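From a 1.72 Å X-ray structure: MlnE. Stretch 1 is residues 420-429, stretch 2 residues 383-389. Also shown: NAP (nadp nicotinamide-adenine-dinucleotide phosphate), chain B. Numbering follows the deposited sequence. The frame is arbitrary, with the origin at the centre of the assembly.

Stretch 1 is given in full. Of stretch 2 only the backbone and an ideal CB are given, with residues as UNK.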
# COMPACT_ATOMS: atom_id res chain seq x y z
N ASP A 420 -0.30 -0.04 9.55
CA ASP A 420 0.22 1.17 8.95
C ASP A 420 1.31 0.82 7.96
O ASP A 420 1.39 1.41 6.87
CB ASP A 420 0.75 2.19 9.95
CG ASP A 420 1.64 1.56 11.07
OD1 ASP A 420 1.68 0.32 11.18
OD2 ASP A 420 2.29 2.32 11.77
N TYR A 421 2.09 -0.21 8.28
CA TYR A 421 3.12 -0.73 7.35
C TYR A 421 2.47 -1.30 6.09
O TYR A 421 2.93 -1.03 4.96
CB TYR A 421 3.97 -1.80 8.06
CG TYR A 421 5.12 -2.38 7.28
CD1 TYR A 421 6.30 -1.65 7.08
CD2 TYR A 421 5.08 -3.69 6.83
CE1 TYR A 421 7.37 -2.18 6.37
CE2 TYR A 421 6.16 -4.24 6.14
CZ TYR A 421 7.28 -3.49 5.92
OH TYR A 421 8.30 -4.07 5.24
N ALA A 422 1.41 -2.09 6.26
CA ALA A 422 0.67 -2.67 5.16
C ALA A 422 0.10 -1.55 4.28
O ALA A 422 0.26 -1.58 3.06
CB ALA A 422 -0.42 -3.57 5.68
N PHE A 423 -0.48 -0.52 4.92
CA PHE A 423 -1.00 0.65 4.21
C PHE A 423 0.11 1.35 3.40
O PHE A 423 -0.08 1.68 2.22
CB PHE A 423 -1.63 1.63 5.20
CG PHE A 423 -1.97 2.96 4.60
CD1 PHE A 423 -3.19 3.11 3.95
CD2 PHE A 423 -1.10 3.98 4.61
CE1 PHE A 423 -3.55 4.30 3.38
CE2 PHE A 423 -1.41 5.18 3.96
CZ PHE A 423 -2.66 5.34 3.38
N ALA A 424 1.23 1.65 4.06
CA ALA A 424 2.31 2.37 3.44
C ALA A 424 2.82 1.63 2.15
O ALA A 424 3.02 2.24 1.09
CB ALA A 424 3.42 2.63 4.40
N ASN A 425 2.95 0.32 2.23
CA ASN A 425 3.40 -0.43 1.12
C ASN A 425 2.32 -0.43 0.04
O ASN A 425 2.61 -0.28 -1.15
CB ASN A 425 3.80 -1.82 1.55
CG ASN A 425 5.19 -1.82 2.22
OD1 ASN A 425 6.19 -1.58 1.56
ND2 ASN A 425 5.23 -1.98 3.54
N GLY A 426 1.05 -0.54 0.46
CA GLY A 426 -0.07 -0.58 -0.48
C GLY A 426 -0.17 0.73 -1.24
O GLY A 426 -0.58 0.75 -2.42
N CYS A 427 0.24 1.82 -0.59
CA CYS A 427 0.30 3.11 -1.23
C CYS A 427 1.31 3.16 -2.41
O CYS A 427 0.96 3.64 -3.48
CB CYS A 427 0.51 4.16 -0.20
SG CYS A 427 0.44 5.77 -0.91
N MET A 428 2.50 2.60 -2.24
CA MET A 428 3.42 2.44 -3.36
C MET A 428 2.84 1.62 -4.48
O MET A 428 3.04 1.94 -5.64
CB MET A 428 4.75 1.81 -2.91
CG MET A 428 5.42 2.62 -1.85
SD MET A 428 7.14 2.30 -1.49
CE MET A 428 7.12 0.56 -1.05
N ASP A 429 2.18 0.52 -4.14
CA ASP A 429 1.59 -0.33 -5.12
C ASP A 429 0.60 0.45 -6.05
O ASP A 429 0.65 0.30 -7.29
CB ASP A 429 0.84 -1.50 -4.51
CG ASP A 429 1.70 -2.40 -3.59
OD1 ASP A 429 2.93 -2.37 -3.68
OD2 ASP A 429 1.07 -3.17 -2.84
N UNK A 383 8.44 7.20 4.87
CA UNK A 383 9.29 6.98 3.70
C UNK A 383 8.62 6.40 2.46
O UNK A 383 9.10 6.59 1.33
CB UNK A 383 10.43 6.05 4.10
N UNK A 384 7.56 5.64 2.69
CA UNK A 384 6.87 4.87 1.65
C UNK A 384 5.67 5.65 1.06
O UNK A 384 5.26 5.41 -0.05
CB UNK A 384 6.39 3.53 2.22
N UNK A 385 5.06 6.54 1.83
CA UNK A 385 3.98 7.40 1.30
C UNK A 385 4.59 8.68 0.77
O UNK A 385 4.74 8.83 -0.44
CB UNK A 385 2.93 7.71 2.37
N UNK A 386 5.07 9.55 1.65
CA UNK A 386 5.64 10.83 1.22
C UNK A 386 6.94 10.67 0.47
O UNK A 386 7.16 11.30 -0.58
CB UNK A 386 5.87 11.74 2.43
N UNK A 387 7.81 9.79 0.96
CA UNK A 387 9.12 9.60 0.34
C UNK A 387 9.04 9.18 -1.11
O UNK A 387 9.71 9.74 -1.97
CB UNK A 387 9.92 8.56 1.12
N UNK A 388 8.20 8.20 -1.37
CA UNK A 388 7.98 7.73 -2.72
C UNK A 388 7.56 8.88 -3.63
O UNK A 388 8.06 9.01 -4.75
CB UNK A 388 6.92 6.62 -2.73
N UNK A 389 6.62 9.70 -3.14
CA UNK A 389 6.07 10.79 -3.95
C UNK A 389 7.13 11.82 -4.21
O UNK A 389 7.25 12.34 -5.33
CB UNK A 389 4.86 11.44 -3.27
PA NAP B . 16.48 -2.14 6.71
O1A NAP B . 17.84 -2.89 6.74
O2A NAP B . 15.94 -1.39 7.91
O5B NAP B . 16.72 -1.03 5.57
C5B NAP B . 15.78 0.02 5.41
C4B NAP B . 16.63 1.26 5.35
O4B NAP B . 15.74 2.39 5.18
C3B NAP B . 17.44 1.56 6.64
O3B NAP B . 18.84 1.43 6.39
C2B NAP B . 17.12 3.03 6.96
O2B NAP B . 18.27 3.74 7.30
C1B NAP B . 16.44 3.52 5.66
N9A NAP B . 15.45 4.57 5.85
C8A NAP B . 14.33 4.55 6.68
N7A NAP B . 13.66 5.75 6.64
C5A NAP B . 14.31 6.51 5.73
C6A NAP B . 14.15 7.85 5.21
N6A NAP B . 13.08 8.59 5.65
N1A NAP B . 15.12 8.34 4.30
C2A NAP B . 16.14 7.56 3.91
N3A NAP B . 16.34 6.29 4.36
C4A NAP B . 15.50 5.74 5.24
O3 NAP B . 15.30 -3.11 6.16
PN NAP B . 15.41 -4.20 4.96
O1N NAP B . 15.15 -5.59 5.51
O2N NAP B . 16.59 -3.77 4.13
O5D NAP B . 14.14 -3.91 4.01
C5D NAP B . 14.32 -2.86 3.02
C4D NAP B . 13.02 -2.55 2.27
O4D NAP B . 12.41 -3.72 1.74
C3D NAP B . 12.00 -1.93 3.24
O3D NAP B . 11.37 -0.84 2.60
C2D NAP B . 11.04 -3.06 3.57
O2D NAP B . 9.72 -2.57 3.94
C1D NAP B . 11.08 -3.95 2.29
N1N NAP B . 10.78 -5.36 2.66
C2N NAP B . 11.71 -6.15 3.32
C3N NAP B . 11.48 -7.48 3.69
C7N NAP B . 12.56 -8.34 4.42
O7N NAP B . 12.30 -9.49 4.79
N7N NAP B . 13.80 -7.91 4.65
C4N NAP B . 10.22 -8.02 3.41
C5N NAP B . 9.26 -7.21 2.78
C6N NAP B . 9.56 -5.89 2.39
P2B NAP B . 18.28 5.10 8.22
O1X NAP B . 17.66 4.79 9.57
O2X NAP B . 19.78 5.53 8.28
O3X NAP B . 17.44 6.10 7.47

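Position 383 precedes the main contact. Its CA-to-CB bond points sideways and its ideal CB has nothing of stretch 1 within 5.5 Å, so the helix places little restriction here. A phi of -74° would admit most residues, proline among them. The residue is Pro-383, whose ring already favours such a phi; it makes no contact with stretch 1.

Position 384 is the most informative. Its CA lies 5.5 Å from the CA of Ala-424, the closest pair of CA atoms across the two stretches, and its CA-to-CB bond points toward the helix. The ideal CB sits 3.8 Å from Ala-424 O and 4.0 Å from Met-428 SD, so it already touches the helix, and a longer side chain must run on along the helix surface. What lies farther out is polar: the carboxamide oxygen of Asn-425, the phenol of Tyr-421 and the ribose hydroxyls of NADP, all rich in acceptors. A long side chain ending in a donor is called for; lysine or arginine would be the first candidates, with glutamine a shorter alternative. The residue is Lys-384. Its chain is extended through chi2 and chi3 (both t) and turns at chi4 (m), Lys-384 CE passing 4.1 Å from Tyr-421 CE1. The ammonium then serves several acceptors: Lys-384 NZ donates to Asn-425 OD1 at 3.0 Å and to NAP O3D at 2.7 Å, with a weak bond from Lys-384 NZ to NAP O2D at 3.2 Å. Tyr-421 OH meets that same NAP O2D at 2.4 Å, a very short hydrogen bond, so lysine and tyrosine converge on one ribose. Asn-425 is held for its part by a bond from Asn-425 ND2 to Tyr-421 O (2.9 Å), which leaves OD1 facing the lysine.

At position 385 the CA-to-CB bond points sideways, with the ideal CB 4.6 Å from Cys-427 SG and 5.3 Å from Phe-423 CE2. These surroundings are apolar, and valine, isoleucine or leucine would be plausible. The residue is Val-385. Val-385 CG2 packs 3.9 Å from Cys-427 CB, 4.1 Å from Phe-423 CE2 and 4.2 Å from Ala-424 CB, filling the space among three side chains without needing a polar partner.

Position 386 is out of reach of stretch 1, which therefore gives no guide to its identity; it is Phe-386.

Position 387 is different: an ideal CB would lie 2.1 Å from O of residue 383. Glycine is the natural choice, and Gly-387 is found, with ordinary helical angles.

At position 388 the CA-to-CB bond points toward stretch 1, the ideal CB lying 4.4 Å from Met-428 CG. A modest side chain fits, and a hydroxyl could also reach the carbonyl one turn back, so serine, threonine or a small apolar residue would serve. Thr-388 OG1 donates to Lys-384 O at 2.7 Å, while the same Thr-388 OG1 lies 3.3 Å from Met-428 SD.

Position 389 is beyond reach of the helix, leaving many choices; it is Val-389.

Stretch 2 383-389: PKVFGTV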
# COMPACT_ATOMS: atom_id res chain seq x y z
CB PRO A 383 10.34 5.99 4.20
CG PRO A 383 9.71 5.32 5.40
CD PRO A 383 8.81 6.33 6.00
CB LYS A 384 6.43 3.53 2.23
CG LYS A 384 7.58 2.54 2.37
CD LYS A 384 7.22 1.34 3.12
CE LYS A 384 8.40 0.37 3.28
NZ LYS A 384 8.79 -0.23 2.00
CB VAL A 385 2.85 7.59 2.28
CG1 VAL A 385 1.80 8.57 1.70
CG2 VAL A 385 2.26 6.25 2.61
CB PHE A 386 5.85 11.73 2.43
CG PHE A 386 4.59 12.19 3.04
CD1 PHE A 386 3.92 13.27 2.50
CD2 PHE A 386 4.05 11.55 4.13
CE1 PHE A 386 2.76 13.72 3.06
CE2 PHE A 386 2.88 12.01 4.72
CZ PHE A 386 2.23 13.09 4.15
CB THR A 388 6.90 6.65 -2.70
OG1 THR A 388 7.27 5.61 -1.81
CG2 THR A 388 6.71 6.05 -4.07
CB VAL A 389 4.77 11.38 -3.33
CG1 VAL A 389 4.25 12.59 -4.10
CG2 VAL A 389 3.66 10.28 -3.30
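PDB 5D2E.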